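Local coordinates for poly(ADP-ribose) glycohydrolase (Thermomonospora curvata, PDB 3SIG), which hydrolyses the ribose-ribose glycosidic bonds of poly(ADP-ribose), using a catalytic domain of the macrodomain clan to release ADP-ribose, at residues Glu68-Thr73 and His252-Val257; Ala76-Leu81 and Arg214-Ala219. All blocks are in the same frame, centred on the assembly; numbering follows the deposited sequence. Where two conformers were deposited one is given.

Interaction 1 of 2, residues Glu68-Thr73 and His252-Val257. With AR6 ([(2R,3S,4R,5R)-5-(6-aminopurin-9-yl)-3,4-dihydroxy-oxolan-2-yl]methyl [hydroxy-[[(2R,3S,4R,5S)-3,4,5-trihydroxyoxolan-2-yl]methoxy]phosphoryl] hydrogen phosphate), chain B.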
loop_
_atom_site.group_PDB
_atom_site.type_symbol
_atom_site.label_atom_id
_atom_site.label_comp_id
_atom_site.label_asym_id
_atom_site.label_seq_id
_atom_site.Cartn_x
_atom_site.Cartn_y
_atom_site.Cartn_z
ATOM N N GLU A 68 -2.992 16.581 0.128
ATOM C CA GLU A 68 -4.267 16.537 -0.601
ATOM C C GLU A 68 -5.061 15.345 -0.070
ATOM O O GLU A 68 -4.480 14.298 0.205
ATOM C CB GLU A 68 -4.063 16.308 -2.123
ATOM C CG GLU A 68 -3.273 17.380 -2.911
ATOM C CD GLU A 68 -3.118 17.035 -4.399
ATOM O OE1 GLU A 68 -2.616 15.939 -4.728
ATOM O OE2 GLU A 68 -3.495 17.872 -5.253
ATOM N N VAL A 69 -6.371 15.490 0.029
ATOM C CA VAL A 69 -7.277 14.368 0.219
ATOM C C VAL A 69 -8.087 14.287 -1.049
ATOM O O VAL A 69 -8.690 15.290 -1.459
ATOM C CB VAL A 69 -8.208 14.552 1.422
ATOM C CG1 VAL A 69 -9.143 13.358 1.540
ATOM C CG2 VAL A 69 -7.389 14.705 2.685
ATOM N N THR A 70 -8.122 13.114 -1.681
ATOM C CA THR A 70 -8.863 12.937 -2.925
ATOM C C THR A 70 -9.680 11.670 -2.848
ATOM O O THR A 70 -9.472 10.852 -1.932
ATOM C CB THR A 70 -7.954 12.866 -4.156
ATOM O OG1 THR A 70 -7.266 11.604 -4.144
ATOM C CG2 THR A 70 -6.960 13.992 -4.169
ATOM N N GLU A 71 -10.596 11.519 -3.801
ATOM C CA GLU A 71 -11.369 10.274 -3.925
ATOM C C GLU A 71 -10.753 9.291 -4.919
ATOM O O GLU A 71 -11.413 8.327 -5.343
ATOM C CB GLU A 71 -12.833 10.551 -4.289
ATOM C CG GLU A 71 -13.622 11.178 -3.108
ATOM C CD GLU A 71 -15.143 11.127 -3.267
ATOM O OE1 GLU A 71 -15.820 10.216 -2.700
ATOM O OE2 GLU A 71 -15.650 12.042 -3.946
ATOM N N GLU A 72 -9.496 9.528 -5.267
ATOM C CA GLU A 72 -8.765 8.643 -6.141
ATOM C C GLU A 72 -8.522 7.313 -5.496
ATOM O O GLU A 72 -8.362 7.193 -4.290
ATOM C CB GLU A 72 -7.399 9.243 -6.481
ATOM C CG GLU A 72 -7.466 10.484 -7.343
ATOM C CD GLU A 72 -6.161 11.222 -7.399
ATOM O OE1 GLU A 72 -5.665 11.625 -6.337
ATOM O OE2 GLU A 72 -5.633 11.395 -8.513
ATOM N N THR A 73 -8.409 6.290 -6.324
ATOM C CA THR A 73 -7.794 5.054 -5.894
ATOM C C THR A 73 -6.304 5.307 -5.639
ATOM O O THR A 73 -5.702 6.272 -6.134
ATOM C CB THR A 73 -7.884 3.958 -6.958
ATOM O OG1 THR A 73 -7.178 4.415 -8.116
ATOM C CG2 THR A 73 -9.320 3.661 -7.334
ATOM N N HIS A 252 5.039 15.960 -0.856
ATOM C CA HIS A 252 3.644 15.809 -1.254
ATOM C C HIS A 252 3.116 14.499 -0.687
ATOM O O HIS A 252 3.747 13.446 -0.842
ATOM C CB HIS A 252 3.588 15.792 -2.775
ATOM C CG HIS A 252 2.220 15.862 -3.381
ATOM N ND1 HIS A 252 2.043 15.887 -4.751
ATOM C CD2 HIS A 252 0.975 15.885 -2.847
ATOM C CE1 HIS A 252 0.753 15.918 -5.034
ATOM N NE2 HIS A 252 0.082 15.941 -3.897
ATOM N N VAL A 253 2.027 14.599 0.051
ATOM C CA VAL A 253 1.315 13.431 0.567
ATOM C C VAL A 253 -0.109 13.506 0.090
ATOM O O VAL A 253 -0.800 14.529 0.311
ATOM C CB VAL A 253 1.314 13.411 2.081
ATOM C CG1 VAL A 253 0.478 12.253 2.622
ATOM C CG2 VAL A 253 2.765 13.320 2.618
ATOM N N VAL A 254 -0.563 12.457 -0.575
ATOM C CA VAL A 254 -1.971 12.348 -0.974
ATOM C C VAL A 254 -2.637 11.259 -0.156
ATOM O O VAL A 254 -2.116 10.138 -0.081
ATOM C CB VAL A 254 -2.125 11.948 -2.457
ATOM C CG1 VAL A 254 -3.610 11.898 -2.880
ATOM C CG2 VAL A 254 -1.348 12.872 -3.372
ATOM N N PHE A 255 -3.757 11.609 0.471
ATOM C CA PHE A 255 -4.652 10.623 1.054
ATOM C C PHE A 255 -5.677 10.331 -0.004
ATOM O O PHE A 255 -6.670 11.072 -0.155
ATOM C CB PHE A 255 -5.258 11.132 2.368
ATOM C CG PHE A 255 -4.233 11.359 3.438
ATOM C CD1 PHE A 255 -3.716 10.316 4.170
ATOM C CD2 PHE A 255 -3.736 12.622 3.676
ATOM C CE1 PHE A 255 -2.767 10.539 5.170
ATOM C CE2 PHE A 255 -2.790 12.835 4.676
ATOM C CZ PHE A 255 -2.286 11.792 5.387
ATOM N N ALA A 256 -5.420 9.246 -0.744
ATOM C CA ALA A 256 -6.291 8.815 -1.833
ATOM C C ALA A 256 -7.269 7.812 -1.237
ATOM O O ALA A 256 -6.865 6.705 -0.862
ATOM C CB ALA A 256 -5.472 8.183 -2.940
ATOM N N VAL A 257 -8.529 8.237 -1.074
ATOM C CA VAL A 257 -9.489 7.443 -0.361
ATOM C C VAL A 257 -10.695 7.198 -1.274
ATOM O O VAL A 257 -11.544 8.077 -1.439
ATOM C CB VAL A 257 -9.931 8.095 0.930
ATOM C CG1 VAL A 257 -10.800 7.087 1.699
ATOM C CG2 VAL A 257 -8.715 8.530 1.775
HETATM N N1 AR6 B . -7.762 3.001 -3.304
HETATM C C2 AR6 B . -7.922 3.831 -2.278
HETATM N N3 AR6 B . -8.723 3.617 -1.194
HETATM C C4 AR6 B . -9.362 2.425 -1.224
HETATM C C5 AR6 B . -9.217 1.488 -2.308
HETATM C C6 AR6 B . -8.376 1.851 -3.327
HETATM N N6 AR6 B . -8.210 0.998 -4.418
HETATM N N7 AR6 B . -10.029 0.351 -1.959
HETATM C C8 AR6 B . -10.598 0.633 -0.835
HETATM N N9 AR6 B . -10.261 1.851 -0.323
HETATM P PA AR6 B . -9.087 -2.051 2.665
HETATM P PB AR6 B . -7.753 -2.757 5.234
HETATM C "C1'" AR6 B . -10.638 2.539 0.909
HETATM O O1A AR6 B . -10.370 -2.549 3.228
HETATM O O1B AR6 B . -6.352 -2.357 5.653
HETATM C C1D AR6 B . -7.402 -6.980 1.949
HETATM O O1D AR6 B . -8.079 -8.177 1.687
HETATM C "C2'" AR6 B . -11.983 2.121 1.463
HETATM O "O2'" AR6 B . -12.613 3.217 2.065
HETATM O O2A AR6 B . -8.606 -2.644 1.366
HETATM O O2B AR6 B . -8.898 -2.321 6.084
HETATM C C2D AR6 B . -6.039 -7.327 2.405
HETATM O O2D AR6 B . -5.340 -8.260 1.657
HETATM C "C3'" AR6 B . -11.599 1.124 2.495
HETATM O "O3'" AR6 B . -12.512 1.059 3.542
HETATM O O3A AR6 B . -7.949 -2.152 3.772
HETATM C C3D AR6 B . -6.137 -7.404 3.869
HETATM O O3D AR6 B . -6.481 -8.742 4.119
HETATM C "C4'" AR6 B . -10.252 1.574 2.981
HETATM O "O4'" AR6 B . -9.701 2.349 1.940
HETATM C C4D AR6 B . -7.235 -6.448 4.173
HETATM O O4D AR6 B . -8.045 -6.311 3.015
HETATM C "C5'" AR6 B . -9.292 0.468 3.396
HETATM O "O5'" AR6 B . -9.131 -0.472 2.347
HETATM C C5D AR6 B . -6.745 -5.078 4.639
HETATM O O5D AR6 B . -7.871 -4.320 5.041
HETATM O O HOH W 1 -14.284 8.031 -1.912
#

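Interaction 2 of 2, residues Ala76-Leu81 and Arg214-Ala219. With AR6 ([(2R,3S,4R,5R)-5-(6-aminopurin-9-yl)-3,4-dihydroxy-oxolan-2-yl]methyl [hydroxy-[[(2R,3S,4R,5S)-3,4,5-trihydroxyoxolan-2-yl]methoxy]phosphoryl] hydrogen phosphate), chain B.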
loop_
_atom_site.group_PDB
_atom_site.type_symbol
_atom_site.label_atom_id
_atom_site.label_comp_id
_atom_site.label_asym_id
_atom_site.label_seq_id
_atom_site.Cartn_x
_atom_site.Cartn_y
_atom_site.Cartn_z
ATOM N N ALA A 76 -4.582 5.471 -9.010
ATOM C CA ALA A 76 -4.865 6.659 -9.807
ATOM C C ALA A 76 -4.042 7.826 -9.277
ATOM O O ALA A 76 -3.455 8.602 -10.025
ATOM C CB ALA A 76 -6.355 6.991 -9.804
ATOM N N ALA A 77 -3.980 7.960 -7.961
ATOM C CA ALA A 77 -3.178 9.031 -7.378
ATOM C C ALA A 77 -1.714 8.825 -7.738
ATOM O O ALA A 77 -1.005 9.788 -8.100
ATOM C CB ALA A 77 -3.355 9.084 -5.847
ATOM N N ALA A 78 -1.206 7.622 -7.617
ATOM C CA ALA A 78 0.183 7.334 -7.969
ATOM C C ALA A 78 0.477 7.656 -9.422
ATOM O O ALA A 78 1.508 8.261 -9.739
ATOM C CB ALA A 78 0.512 5.915 -7.684
ATOM N N ARG A 79 -0.450 7.356 -10.320
ATOM C CA ARG A 79 -0.245 7.624 -11.734
ATOM C C ARG A 79 -0.200 9.109 -11.999
ATOM O O ARG A 79 0.608 9.585 -12.811
ATOM C CB ARG A 79 -1.356 6.945 -12.501
ATOM C CG ARG A 79 -1.146 6.874 -13.993
ATOM C CD ARG A 79 -2.270 6.090 -14.630
ATOM N NE ARG A 79 -2.138 6.029 -16.077
ATOM C CZ ARG A 79 -3.120 5.707 -16.907
ATOM N NH1 ARG A 79 -4.304 5.388 -16.441
ATOM N NH2 ARG A 79 -2.924 5.695 -18.221
ATOM N N ARG A 80 -1.095 9.861 -11.367
ATOM C CA ARG A 80 -1.139 11.309 -11.502
ATOM C C ARG A 80 0.181 11.924 -11.067
ATOM O O ARG A 80 0.764 12.760 -11.767
ATOM C CB ARG A 80 -2.316 11.881 -10.720
ATOM C CG ARG A 80 -2.339 13.391 -10.693
ATOM C CD ARG A 80 -3.599 13.970 -10.047
ATOM N NE ARG A 80 -3.806 13.527 -8.662
ATOM C CZ ARG A 80 -3.391 14.183 -7.584
ATOM N NH1 ARG A 80 -2.722 15.326 -7.690
ATOM N NH2 ARG A 80 -3.652 13.708 -6.378
ATOM N N LEU A 81 0.654 11.553 -9.893
ATOM C CA LEU A 81 1.900 12.099 -9.393
ATOM C C LEU A 81 3.088 11.693 -10.265
ATOM O O LEU A 81 3.986 12.498 -10.505
ATOM C CB LEU A 81 2.116 11.674 -7.948
ATOM C CG LEU A 81 1.506 12.585 -6.872
ATOM C CD1 LEU A 81 0.020 12.898 -7.053
ATOM C CD2 LEU A 81 1.790 11.995 -5.479
ATOM N N ARG A 214 7.427 11.845 -2.185
ATOM C CA ARG A 214 5.994 11.913 -2.479
ATOM C C ARG A 214 5.342 10.557 -2.158
ATOM O O ARG A 214 5.856 9.502 -2.552
ATOM C CB ARG A 214 5.777 12.312 -3.948
ATOM C CG ARG A 214 6.413 13.654 -4.241
ATOM C CD ARG A 214 6.073 14.206 -5.621
ATOM N NE ARG A 214 6.574 13.317 -6.670
ATOM C CZ ARG A 214 6.014 13.158 -7.862
ATOM N NH1 ARG A 214 4.966 13.870 -8.219
ATOM N NH2 ARG A 214 6.539 12.277 -8.700
ATOM N N LEU A 215 4.252 10.630 -1.384
ATOM C CA LEU A 215 3.561 9.463 -0.868
ATOM C C LEU A 215 2.119 9.428 -1.256
ATOM O O LEU A 215 1.427 10.463 -1.347
ATOM C CB LEU A 215 3.574 9.439 0.639
ATOM C CG LEU A 215 4.920 9.670 1.319
ATOM C CD1 LEU A 215 4.751 9.617 2.844
ATOM C CD2 LEU A 215 6.014 8.720 0.869
ATOM N N VAL A 216 1.637 8.217 -1.390
ATOM C CA VAL A 216 0.200 7.984 -1.500
ATOM C C VAL A 216 -0.207 7.110 -0.312
ATOM O O VAL A 216 0.183 5.935 -0.241
ATOM C CB VAL A 216 -0.227 7.336 -2.832
ATOM C CG1 VAL A 216 -1.728 7.146 -2.843
ATOM C CG2 VAL A 216 0.207 8.198 -4.044
ATOM N N LEU A 217 -0.953 7.716 0.597
ATOM C CA LEU A 217 -1.480 7.080 1.807
ATOM C C LEU A 217 -3.002 7.054 1.685
ATOM O O LEU A 217 -3.562 7.337 0.618
ATOM C CB LEU A 217 -1.052 7.873 3.059
ATOM C CG LEU A 217 0.457 8.069 3.210
ATOM C CD1 LEU A 217 0.760 8.913 4.443
ATOM C CD2 LEU A 217 1.190 6.764 3.273
ATOM N N GLY A 218 -3.691 6.654 2.734
ATOM C CA GLY A 218 -5.153 6.562 2.673
ATOM C C GLY A 218 -5.671 5.963 3.958
ATOM O O GLY A 218 -4.987 5.986 4.997
ATOM N N ALA A 219 -6.870 5.406 3.857
ATOM C CA ALA A 219 -7.624 4.896 4.993
ATOM C C ALA A 219 -7.230 3.477 5.377
ATOM O O ALA A 219 -8.032 2.560 5.459
ATOM C CB ALA A 219 -9.112 4.991 4.698
HETATM N N1 AR6 B . -7.762 3.001 -3.304
HETATM C C2 AR6 B . -7.922 3.831 -2.278
HETATM N N3 AR6 B . -8.723 3.617 -1.194
HETATM C C4 AR6 B . -9.362 2.425 -1.224
HETATM C C5 AR6 B . -9.217 1.488 -2.308
HETATM C C6 AR6 B . -8.376 1.851 -3.327
HETATM N N6 AR6 B . -8.210 0.998 -4.418
HETATM N N7 AR6 B . -10.029 0.351 -1.959
HETATM C C8 AR6 B . -10.598 0.633 -0.835
HETATM N N9 AR6 B . -10.261 1.851 -0.323
HETATM P PA AR6 B . -9.087 -2.051 2.665
HETATM P PB AR6 B . -7.753 -2.757 5.234
HETATM C "C1'" AR6 B . -10.638 2.539 0.909
HETATM O O1A AR6 B . -10.370 -2.549 3.228
HETATM O O1B AR6 B . -6.352 -2.357 5.653
HETATM C C1D AR6 B . -7.402 -6.980 1.949
HETATM O O1D AR6 B . -8.079 -8.177 1.687
HETATM C "C2'" AR6 B . -11.983 2.121 1.463
HETATM O "O2'" AR6 B . -12.613 3.217 2.065
HETATM O O2A AR6 B . -8.606 -2.644 1.366
HETATM O O2B AR6 B . -8.898 -2.321 6.084
HETATM C C2D AR6 B . -6.039 -7.327 2.405
HETATM O O2D AR6 B . -5.340 -8.260 1.657
HETATM C "C3'" AR6 B . -11.599 1.124 2.495
HETATM O "O3'" AR6 B . -12.512 1.059 3.542
HETATM O O3A AR6 B . -7.949 -2.152 3.772
HETATM C C3D AR6 B . -6.137 -7.404 3.869
HETATM O O3D AR6 B . -6.481 -8.742 4.119
HETATM C "C4'" AR6 B . -10.252 1.574 2.981
HETATM O "O4'" AR6 B . -9.701 2.349 1.940
HETATM C C4D AR6 B . -7.235 -6.448 4.173
HETATM O O4D AR6 B . -8.045 -6.311 3.015
HETATM C "C5'" AR6 B . -9.292 0.468 3.396
HETATM O "O5'" AR6 B . -9.131 -0.472 2.347
HETATM C C5D AR6 B . -6.745 -5.078 4.639
HETATM O O5D AR6 B . -7.871 -4.320 5.041
#

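Interaction 1 of 2, residues Glu68-Thr73 and His252-Val257
Glu68 and His252 swing toward each other from neighbouring parallel strands: CG of Glu68 lies anti to its carbonyl carbon (chi1 -62°), while CG of His252 lies anti to its backbone N (chi1 -171°). His252 NE2 donates to Glu68 OE1 over 2.8 Å. The oxygen sits at the ring edge, in the imidazole plane, but the donor comes from above the carboxylate plane, the two planes being 64° apart. OE1 also takes a salt bridge from Arg80, so two cationic or donor groups grip one oxygen and would favour a charged carboxylate.

Between the strands a parallel ladder runs from Val253 O, which accepts from Glu68 N, through Glu68 O to Phe255 N at 2.8 Å and Phe255 O to Thr70 N, ending with Val257 N on Thr70 O at 2.9 Å. On one face of the sheet Val69 CG2 packs against Phe255 CB at 4.2 Å, and the Phe255 ring stacks with Phe274. On the other, Thr70 OG1 lies 3.9 Å from Val254 CG1. Thr70 OG1 accepts from Glu72 N, forming an ST turn, and donates to the anti lone pair of Glu72 OE1 at 2.7 Å; Arg80 holds the other oxygen, OE2. The turn places Glu72 O 3.3 Å from Ala256 CB. A water donates to both Glu71 OE1 and Val257 O, tying the two segments together just past the strand ends.

Beyond the ladder the adenine of ADP-ribose rests close to both segments, with Thr73 CA 3.3 Å from N1 of AR6 and Ala256 O near C2. Ligand binding at the C-terminal ends of parallel strands is characteristic of the macrodomain fold, and here these strand ends form part of the adenine pocket.

Interaction 2 of 2, residues Ala76-Leu81 and Arg214-Ala219
Val216 packs against Ala77 and Ala78, and Arg214 against Leu81, in a helix-on-sheet contact of the macrodomain's alpha/beta layers. Helix segment 76-81 runs nearly antiparallel to strand 214-217, at 164°, with their axes 8.8 Å apart at closest approach. Val216 CG1, anti to its own backbone N (chi1 -180°), touches Ala77 CB at 3.9 Å. The other methyl, Val216 CG2, lies near Ala77 CB as well as against the backbone N of Ala78. Leu81 CD2 lies 4.4 Å from Val216 CG2, a looser approach.

One turn further along the helix the contact becomes polar. The Leu81 and Arg214 side chains run alongside one another with opposite sense, Leu81 CB passing 3.6 Å from Arg214 NH1. The Arg214 chain bends at chi3 (-62°), which sets NE; the guanidinium beyond it meets the Leu81 carbonyl. Arg214 NH1 donates to Leu81 O at 2.8 Å from above the carbonyl plane, with a weak second bond from Arg214 NH2 to the same oxygen at 3.1 Å. Leu81 O in turn lies near the plane of the guanidinium, at its edge.

In the next shell, Asp87 forms a salt bridge with Arg214 NE, helping to fix the rotation of the guanidinium. Strand 90-94 hydrogen-bonds to Arg214 and Val216 through its backbone, while Cys91 touches the side chains of both Ala78 and Val216. Past the strand end, and beyond the helix contact, Ala219 O comes 3.2 Å from C5' of the ADP-ribose, AR6.

How the interactions relate
The centres of interactions 1 and 2 lie about 6 Å apart. Strand 66-70 leads through Glu72 and Thr73 into helix 74-84; strand 214-217 and then strand 252-256 follow much later, so both segments of interaction 2 fall between those of interaction 1. Strand 252-256 sits between 214-217 and the outermost strand 66-70 in the mixed sheet, and helix 74-84 packs on one face of it. Val254 O probably accepts a hydrogen bond from Leu217 N, while His252 CE1 packs against Leu81 CD1. Segment 214-219 continues past the helix contact to the ligand, so neighbouring strand ends line one side of the adenosine part of the pocket.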